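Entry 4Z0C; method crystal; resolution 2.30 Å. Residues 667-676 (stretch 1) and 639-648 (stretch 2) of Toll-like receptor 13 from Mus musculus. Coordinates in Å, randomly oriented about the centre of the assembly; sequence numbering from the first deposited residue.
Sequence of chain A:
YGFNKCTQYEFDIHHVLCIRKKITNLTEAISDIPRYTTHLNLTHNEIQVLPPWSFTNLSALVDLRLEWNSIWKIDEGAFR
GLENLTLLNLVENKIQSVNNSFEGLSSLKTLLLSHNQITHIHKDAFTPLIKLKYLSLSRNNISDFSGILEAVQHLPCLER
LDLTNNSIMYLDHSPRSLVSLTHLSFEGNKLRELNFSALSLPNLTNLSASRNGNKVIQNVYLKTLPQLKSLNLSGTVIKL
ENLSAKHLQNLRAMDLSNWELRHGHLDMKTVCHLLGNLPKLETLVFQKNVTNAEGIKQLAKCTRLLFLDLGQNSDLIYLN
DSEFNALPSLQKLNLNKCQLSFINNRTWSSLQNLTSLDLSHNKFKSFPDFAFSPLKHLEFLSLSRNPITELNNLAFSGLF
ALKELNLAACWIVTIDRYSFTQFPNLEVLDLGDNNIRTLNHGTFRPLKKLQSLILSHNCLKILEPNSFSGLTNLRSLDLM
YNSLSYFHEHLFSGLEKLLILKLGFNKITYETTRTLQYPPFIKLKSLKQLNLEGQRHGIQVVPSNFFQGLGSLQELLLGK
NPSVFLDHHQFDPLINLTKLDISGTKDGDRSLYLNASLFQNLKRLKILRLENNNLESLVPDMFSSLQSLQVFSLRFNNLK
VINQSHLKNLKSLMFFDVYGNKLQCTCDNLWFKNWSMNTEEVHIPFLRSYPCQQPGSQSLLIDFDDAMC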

ATOM      1  N   CYS A 667     -43.451  -1.399  12.518  1.00 50.44           N
ATOM      2  CA  CYS A 667     -43.719  -0.759  13.797  1.00 46.24           C
ATOM      3  C   CYS A 667     -42.490  -0.705  14.701  1.00 42.36           C
ATOM      4  O   CYS A 667     -42.471   0.055  15.667  1.00 42.34           O
ATOM      5  CB  CYS A 667     -44.866  -1.481  14.528  1.00 54.64           C
ATOM      6  SG  CYS A 667     -46.505  -1.236  13.792  1.00105.47           S
ATOM      7  N   ASP A 668     -41.475  -1.518  14.411  1.00 40.33           N
ATOM      8  CA  ASP A 668     -40.246  -1.478  15.203  1.00 41.63           C
ATOM      9  C   ASP A 668     -39.593  -0.103  15.108  1.00 35.98           C
ATOM     10  O   ASP A 668     -38.896   0.325  16.024  1.00 36.70           O
ATOM     11  CB  ASP A 668     -39.269  -2.554  14.748  1.00 49.20           C
ATOM     12  CG  ASP A 668     -39.742  -3.949  15.101  1.00 57.51           C
ATOM     13  OD1 ASP A 668     -40.908  -4.268  14.798  1.00 61.14           O
ATOM     14  OD2 ASP A 668     -38.957  -4.722  15.687  1.00 60.25           O
ATOM     15  N   ASN A 669     -39.842   0.590  14.002  1.00 30.53           N
ATOM     16  CA  ASN A 669     -39.269   1.909  13.768  1.00 38.45           C
ATOM     17  C   ASN A 669     -40.241   3.047  13.972  1.00 34.13           C
ATOM     18  O   ASN A 669     -39.930   4.196  13.622  1.00 36.53           O
ATOM     19  CB  ASN A 669     -38.679   1.985  12.353  1.00 39.39           C
ATOM     20  CG  ASN A 669     -37.389   1.232  12.237  1.00 36.33           C
ATOM     21  OD1 ASN A 669     -36.543   1.319  13.122  1.00 35.10           O
ATOM     22  ND2 ASN A 669     -37.243   0.450  11.170  1.00 42.21           N
ATOM     23  N   LEU A 670     -41.416   2.733  14.524  1.00 33.63           N
ATOM     24  CA  LEU A 670     -42.465   3.736  14.696  1.00 37.13           C
ATOM     25  C   LEU A 670     -42.006   4.882  15.589  1.00 28.39           C
ATOM     26  O   LEU A 670     -42.180   6.027  15.230  1.00 29.53           O
ATOM     27  CB  LEU A 670     -43.771   3.126  15.218  1.00 43.66           C
ATOM     28  CG  LEU A 670     -44.885   4.160  15.431  1.00 44.87           C
ATOM     29  CD1 LEU A 670     -45.198   4.839  14.110  1.00 46.06           C
ATOM     30  CD2 LEU A 670     -46.141   3.535  16.019  1.00 44.03           C
ATOM     31  N   TRP A 671     -41.394   4.586  16.735  1.00 29.34           N
ATOM     32  CA  TRP A 671     -40.888   5.682  17.561  1.00 32.54           C
ATOM     33  C   TRP A 671     -39.868   6.560  16.806  1.00 39.01           C
ATOM     34  O   TRP A 671     -39.943   7.798  16.851  1.00 41.15           O
ATOM     35  CB  TRP A 671     -40.260   5.188  18.874  1.00 28.13           C
ATOM     36  CG  TRP A 671     -39.644   6.365  19.605  1.00 39.73           C
ATOM     37  CD1 TRP A 671     -40.290   7.256  20.425  1.00 34.08           C
ATOM     38  CD2 TRP A 671     -38.279   6.814  19.526  1.00 36.17           C
ATOM     39  NE1 TRP A 671     -39.409   8.217  20.874  1.00 38.02           N
ATOM     40  CE2 TRP A 671     -38.169   7.968  20.337  1.00 40.60           C
ATOM     41  CE3 TRP A 671     -37.139   6.347  18.863  1.00 33.23           C
ATOM     42  CZ2 TRP A 671     -36.960   8.657  20.500  1.00 37.29           C
ATOM     43  CZ3 TRP A 671     -35.938   7.036  19.027  1.00 26.34           C
ATOM     44  CH2 TRP A 671     -35.858   8.171  19.842  1.00 33.62           C
ATOM     45  N   PHE A 672     -38.933   5.918  16.103  1.00 38.07           N
ATOM     46  CA  PHE A 672     -37.879   6.642  15.399  1.00 37.67           C
ATOM     47  C   PHE A 672     -38.438   7.572  14.316  1.00 35.77           C
ATOM     48  O   PHE A 672     -38.081   8.737  14.263  1.00 36.36           O
ATOM     49  CB  PHE A 672     -36.830   5.684  14.797  1.00 33.54           C
ATOM     50  CG  PHE A 672     -35.759   6.390  13.984  1.00 33.12           C
ATOM     51  CD1 PHE A 672     -34.749   7.104  14.620  1.00 27.57           C
ATOM     52  CD2 PHE A 672     -35.793   6.374  12.591  1.00 28.42           C
ATOM     53  CE1 PHE A 672     -33.769   7.751  13.884  1.00 27.87           C
ATOM     54  CE2 PHE A 672     -34.829   7.027  11.849  1.00 32.44           C
ATOM     55  CZ  PHE A 672     -33.815   7.717  12.497  1.00 30.88           C
ATOM     56  N   LYS A 673     -39.335   7.048  13.483  1.00 35.57           N
ATOM     57  CA  LYS A 673     -39.942   7.801  12.393  1.00 32.59           C
ATOM     58  C   LYS A 673     -40.620   9.090  12.864  1.00 45.41           C
ATOM     59  O   LYS A 673     -40.447  10.149  12.254  1.00 44.03           O
ATOM     60  CB  LYS A 673     -40.938   6.915  11.643  1.00 35.32           C
ATOM     61  CG  LYS A 673     -41.971   7.669  10.826  1.00 53.30           C
ATOM     62  CD  LYS A 673     -43.146   6.749  10.504  1.00 61.47           C
ATOM     63  CE  LYS A 673     -44.309   7.492   9.853  1.00 67.75           C
ATOM     64  NZ  LYS A 673     -45.097   8.292  10.841  1.00 66.99           N
ATOM     65  N   ASN A 674     -41.391   9.000  13.943  1.00 47.56           N
ATOM     66  CA  ASN A 674     -42.054  10.183  14.498  1.00 47.35           C
ATOM     67  C   ASN A 674     -41.099  11.167  15.167  1.00 40.72           C
ATOM     68  O   ASN A 674     -41.216  12.379  14.977  1.00 32.82           O
ATOM     69  CB  ASN A 674     -43.165   9.769  15.466  1.00 41.80           C
ATOM     70  CG  ASN A 674     -44.365   9.204  14.747  1.00 42.42           C
ATOM     71  OD1 ASN A 674     -44.736   9.682  13.676  1.00 39.91           O
ATOM     72  ND2 ASN A 674     -44.933   8.136  15.288  1.00 40.05           N
ATOM     73  N   TRP A 675     -40.148  10.634  15.936  1.00 36.76           N
ATOM     74  CA  TRP A 675     -39.193  11.456  16.669  1.00 32.18           C
ATOM     75  C   TRP A 675     -38.220  12.143  15.704  1.00 40.69           C
ATOM     76  O   TRP A 675     -37.881  13.318  15.885  1.00 46.01           O
ATOM     77  CB  TRP A 675     -38.419  10.623  17.697  1.00 29.86           C
ATOM     78  CG  TRP A 675     -37.259  11.368  18.304  1.00 37.81           C
ATOM     79  CD1 TRP A 675     -37.301  12.213  19.375  1.00 41.88           C
ATOM     80  CD2 TRP A 675     -35.892  11.357  17.857  1.00 30.04           C
ATOM     81  NE1 TRP A 675     -36.044  12.722  19.628  1.00 42.77           N
ATOM     82  CE2 TRP A 675     -35.162  12.206  18.716  1.00 31.56           C
ATOM     83  CE3 TRP A 675     -35.215  10.706  16.822  1.00 35.85           C
ATOM     84  CZ2 TRP A 675     -33.793  12.429  18.566  1.00 33.44           C
ATOM     85  CZ3 TRP A 675     -33.844  10.926  16.675  1.00 35.78           C
ATOM     86  CH2 TRP A 675     -33.151  11.777  17.544  1.00 33.25           C
ATOM     87  N   SER A 676     -37.781  11.413  14.682  1.00 35.01           N
ATOM     88  CA  SER A 676     -36.784  11.943  13.743  1.00 39.76           C
ATOM     89  C   SER A 676     -37.345  13.099  12.932  1.00 43.99           C
ATOM     90  O   SER A 676     -36.615  14.026  12.605  1.00 45.84           O
ATOM     91  CB  SER A 676     -36.277  10.871  12.794  1.00 35.82           C
ATOM     92  OG  SER A 676     -37.297  10.497  11.894  1.00 42.20           O
TER
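Stretch 2 (639-648) LKVINQSHLK

The contact between the two stretches is built around three aromatic rings of the 670-676 helix. Phe672, Trp671 and Trp675 all direct their CA-to-CB bonds toward stretch 2, with chi1 in the t well. Ile642 CG2 lies over one face of the Phe672 ring, 3.4 Å from its centroid and 15° off the normal, a close CH-pi contact between two buried residues. Leu647 reaches the two tryptophans together: its CD1 is 3.6 Å from Trp675 CZ3 and 3.8 Å from Trp671 CH2, the latter approach being at the ring edge. Over one face of Trp671 lies the aliphatic part of Gln644, whose CG stands 3.3 Å from the centroid of the five-membered ring, so that a polar residue contributes a methylene to the packing.

Stretch 2 follows the helix in the same general sense, Val641 lying nearest Asn669 (CA to CA 5.9 Å) and Asn643 nearest Phe672 (CA to CA 5.4 Å). Its backbone is extended from Val641 to Asn643, then adopts helical phi/psi values at 644-646 and closes a type I turn from Ser645 to Lys648. The bend is supported locally by a hydrogen bond from Asn643 N to His646 ND1 (3.1 Å), and it brings Leu647 back to the tryptophans.

Toward the start of the helix the contact becomes polar. Asn669, at the N-cap position, makes no capping bond with its side chain; its amide pairs with the extended backbone of stretch 2: ND2 donates to Lys640 O at 3.1 Å, nearly linearly, and OD1 accepts from Ile642 N at 2.9 Å. The two bonds bracket Val641 and fix this segment against the helix start. Farther out, exposed Asp668 places CB 3.8 Å from Val641 CG2, while the side-chain end of Lys640 leads away.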

ATOM      1  N   LEU A 639     -28.096  -1.402   9.422  1.00 32.29           N
ATOM      2  CA  LEU A 639     -29.037  -1.275  10.532  1.00 25.16           C
ATOM      3  C   LEU A 639     -30.462  -1.361  10.010  1.00 33.92           C
ATOM      4  O   LEU A 639     -30.802  -0.697   9.030  1.00 41.69           O
ATOM      5  CB  LEU A 639     -28.814   0.042  11.260  1.00 27.52           C
ATOM      6  CG  LEU A 639     -27.930   0.113  12.509  1.00 28.60           C
ATOM      7  CD1 LEU A 639     -27.045  -1.087  12.699  1.00 15.45           C
ATOM      8  CD2 LEU A 639     -27.095   1.369  12.455  1.00 30.24           C
ATOM      9  N   LYS A 640     -31.286  -2.194  10.654  1.00 37.35           N
ATOM     10  CA  LYS A 640     -32.680  -2.407  10.250  1.00 38.67           C
ATOM     11  C   LYS A 640     -33.669  -1.665  11.156  1.00 37.12           C
ATOM     12  O   LYS A 640     -34.780  -1.308  10.743  1.00 35.61           O
ATOM     13  CB  LYS A 640     -33.029  -3.899  10.260  1.00 41.55           C
ATOM     14  CG  LYS A 640     -32.414  -4.721   9.132  1.00 53.74           C
ATOM     15  CD  LYS A 640     -31.445  -5.775   9.685  1.00 61.06           C
ATOM     16  CE  LYS A 640     -32.191  -6.770  10.585  1.00 64.89           C
ATOM     17  NZ  LYS A 640     -31.305  -7.747  11.309  1.00 65.60           N
ATOM     18  N   VAL A 641     -33.261  -1.448  12.399  1.00 30.02           N
ATOM     19  CA  VAL A 641     -34.132  -0.871  13.400  1.00 28.77           C
ATOM     20  C   VAL A 641     -33.363   0.096  14.271  1.00 32.61           C
ATOM     21  O   VAL A 641     -32.261  -0.214  14.724  1.00 37.27           O
ATOM     22  CB  VAL A 641     -34.737  -1.996  14.321  1.00 35.58           C
ATOM     23  CG1 VAL A 641     -35.395  -1.401  15.571  1.00 30.95           C
ATOM     24  CG2 VAL A 641     -35.724  -2.863  13.541  1.00 31.07           C
ATOM     25  N   ILE A 642     -33.941   1.271  14.507  1.00 31.06           N
ATOM     26  CA  ILE A 642     -33.432   2.139  15.556  1.00 34.29           C
ATOM     27  C   ILE A 642     -34.581   2.663  16.453  1.00 38.21           C
ATOM     28  O   ILE A 642     -35.692   2.883  15.976  1.00 33.69           O
ATOM     29  CB  ILE A 642     -32.542   3.242  14.944  1.00 43.82           C
ATOM     30  CG1 ILE A 642     -31.817   4.050  16.018  1.00 39.61           C
ATOM     31  CG2 ILE A 642     -33.325   4.087  13.979  1.00 46.26           C
ATOM     32  CD1 ILE A 642     -32.428   5.337  16.320  1.00 34.95           C
ATOM     33  N   ASN A 643     -34.306   2.823  17.749  1.00 31.72           N
ATOM     34  CA  ASN A 643     -35.313   3.195  18.726  1.00 38.87           C
ATOM     35  C   ASN A 643     -34.694   3.908  19.915  1.00 37.29           C
ATOM     36  O   ASN A 643     -33.481   4.100  19.953  1.00 34.83           O
ATOM     37  CB  ASN A 643     -36.118   1.961  19.203  1.00 46.29           C
ATOM     38  CG  ASN A 643     -35.239   0.874  19.842  1.00 44.08           C
ATOM     39  OD1 ASN A 643     -34.435   1.141  20.733  1.00 43.50           O
ATOM     40  ND2 ASN A 643     -35.389  -0.359  19.366  1.00 41.04           N
ATOM     41  N   GLN A 644     -35.542   4.240  20.891  1.00 32.87           N
ATOM     42  CA  GLN A 644     -35.186   5.013  22.077  1.00 31.70           C
ATOM     43  C   GLN A 644     -34.029   4.432  22.858  1.00 35.46           C
ATOM     44  O   GLN A 644     -33.260   5.175  23.471  1.00 38.46           O
ATOM     45  CB  GLN A 644     -36.381   5.098  23.043  1.00 43.59           C
ATOM     46  CG  GLN A 644     -37.721   5.331  22.405  1.00 45.26           C
ATOM     47  CD  GLN A 644     -38.607   4.106  22.372  1.00 44.11           C
ATOM     48  OE1 GLN A 644     -38.462   3.235  21.517  1.00 43.85           O
ATOM     49  NE2 GLN A 644     -39.546   4.037  23.309  1.00 47.12           N
ATOM     50  N   SER A 645     -33.939   3.104  22.872  1.00 29.71           N
ATOM     51  CA  SER A 645     -32.839   2.418  23.544  1.00 40.66           C
ATOM     52  C   SER A 645     -31.469   2.835  23.011  1.00 40.37           C
ATOM     53  O   SER A 645     -30.543   3.101  23.782  1.00 43.27           O
ATOM     54  CB  SER A 645     -32.974   0.914  23.382  1.00 42.97           C
ATOM     55  OG  SER A 645     -32.449   0.268  24.523  1.00 60.94           O
ATOM     56  N   HIS A 646     -31.334   2.864  21.692  1.00 37.16           N
ATOM     57  CA  HIS A 646     -30.037   3.148  21.068  1.00 38.30           C
ATOM     58  C   HIS A 646     -29.584   4.541  21.414  1.00 38.38           C
ATOM     59  O   HIS A 646     -28.395   4.790  21.627  1.00 28.38           O
ATOM     60  CB  HIS A 646     -30.141   2.992  19.561  1.00 33.93           C
ATOM     61  CG  HIS A 646     -30.591   1.630  19.143  1.00 40.31           C
ATOM     62  ND1 HIS A 646     -31.532   1.423  18.159  1.00 44.78           N
ATOM     63  CD2 HIS A 646     -30.218   0.400  19.579  1.00 39.74           C
ATOM     64  CE1 HIS A 646     -31.724   0.122  18.008  1.00 48.60           C
ATOM     65  NE2 HIS A 646     -30.940  -0.520  18.858  1.00 37.46           N
ATOM     66  N   LEU A 647     -30.579   5.425  21.511  1.00 46.85           N
ATOM     67  CA  LEU A 647     -30.398   6.859  21.680  1.00 40.37           C
ATOM     68  C   LEU A 647     -30.530   7.302  23.139  1.00 41.20           C
ATOM     69  O   LEU A 647     -30.517   8.504  23.432  1.00 43.63           O
ATOM     70  CB  LEU A 647     -31.434   7.589  20.833  1.00 38.02           C
ATOM     71  CG  LEU A 647     -31.212   7.505  19.327  1.00 43.12           C
ATOM     72  CD1 LEU A 647     -32.255   8.323  18.585  1.00 39.27           C
ATOM     73  CD2 LEU A 647     -29.790   7.956  18.964  1.00 46.53           C
ATOM     74  N   LYS A 648     -30.689   6.336  24.046  1.00 32.56           N
ATOM     75  CA  LYS A 648     -30.791   6.626  25.474  1.00 33.84           C
ATOM     76  C   LYS A 648     -29.633   7.484  26.002  1.00 33.11           C
ATOM     77  O   LYS A 648     -28.460   7.172  25.799  1.00 37.82           O
ATOM     78  CB  LYS A 648     -30.897   5.327  26.292  1.00 41.68           C
ATOM     79  CG  LYS A 648     -31.351   5.565  27.731  1.00 51.89           C
ATOM     80  CD  LYS A 648     -31.104   4.388  28.681  1.00 62.32           C
ATOM     81  CE  LYS A 648     -30.912   3.058  27.960  1.00 67.59           C
ATOM     82  NZ  LYS A 648     -30.715   1.923  28.911  1.00 67.19           N
TER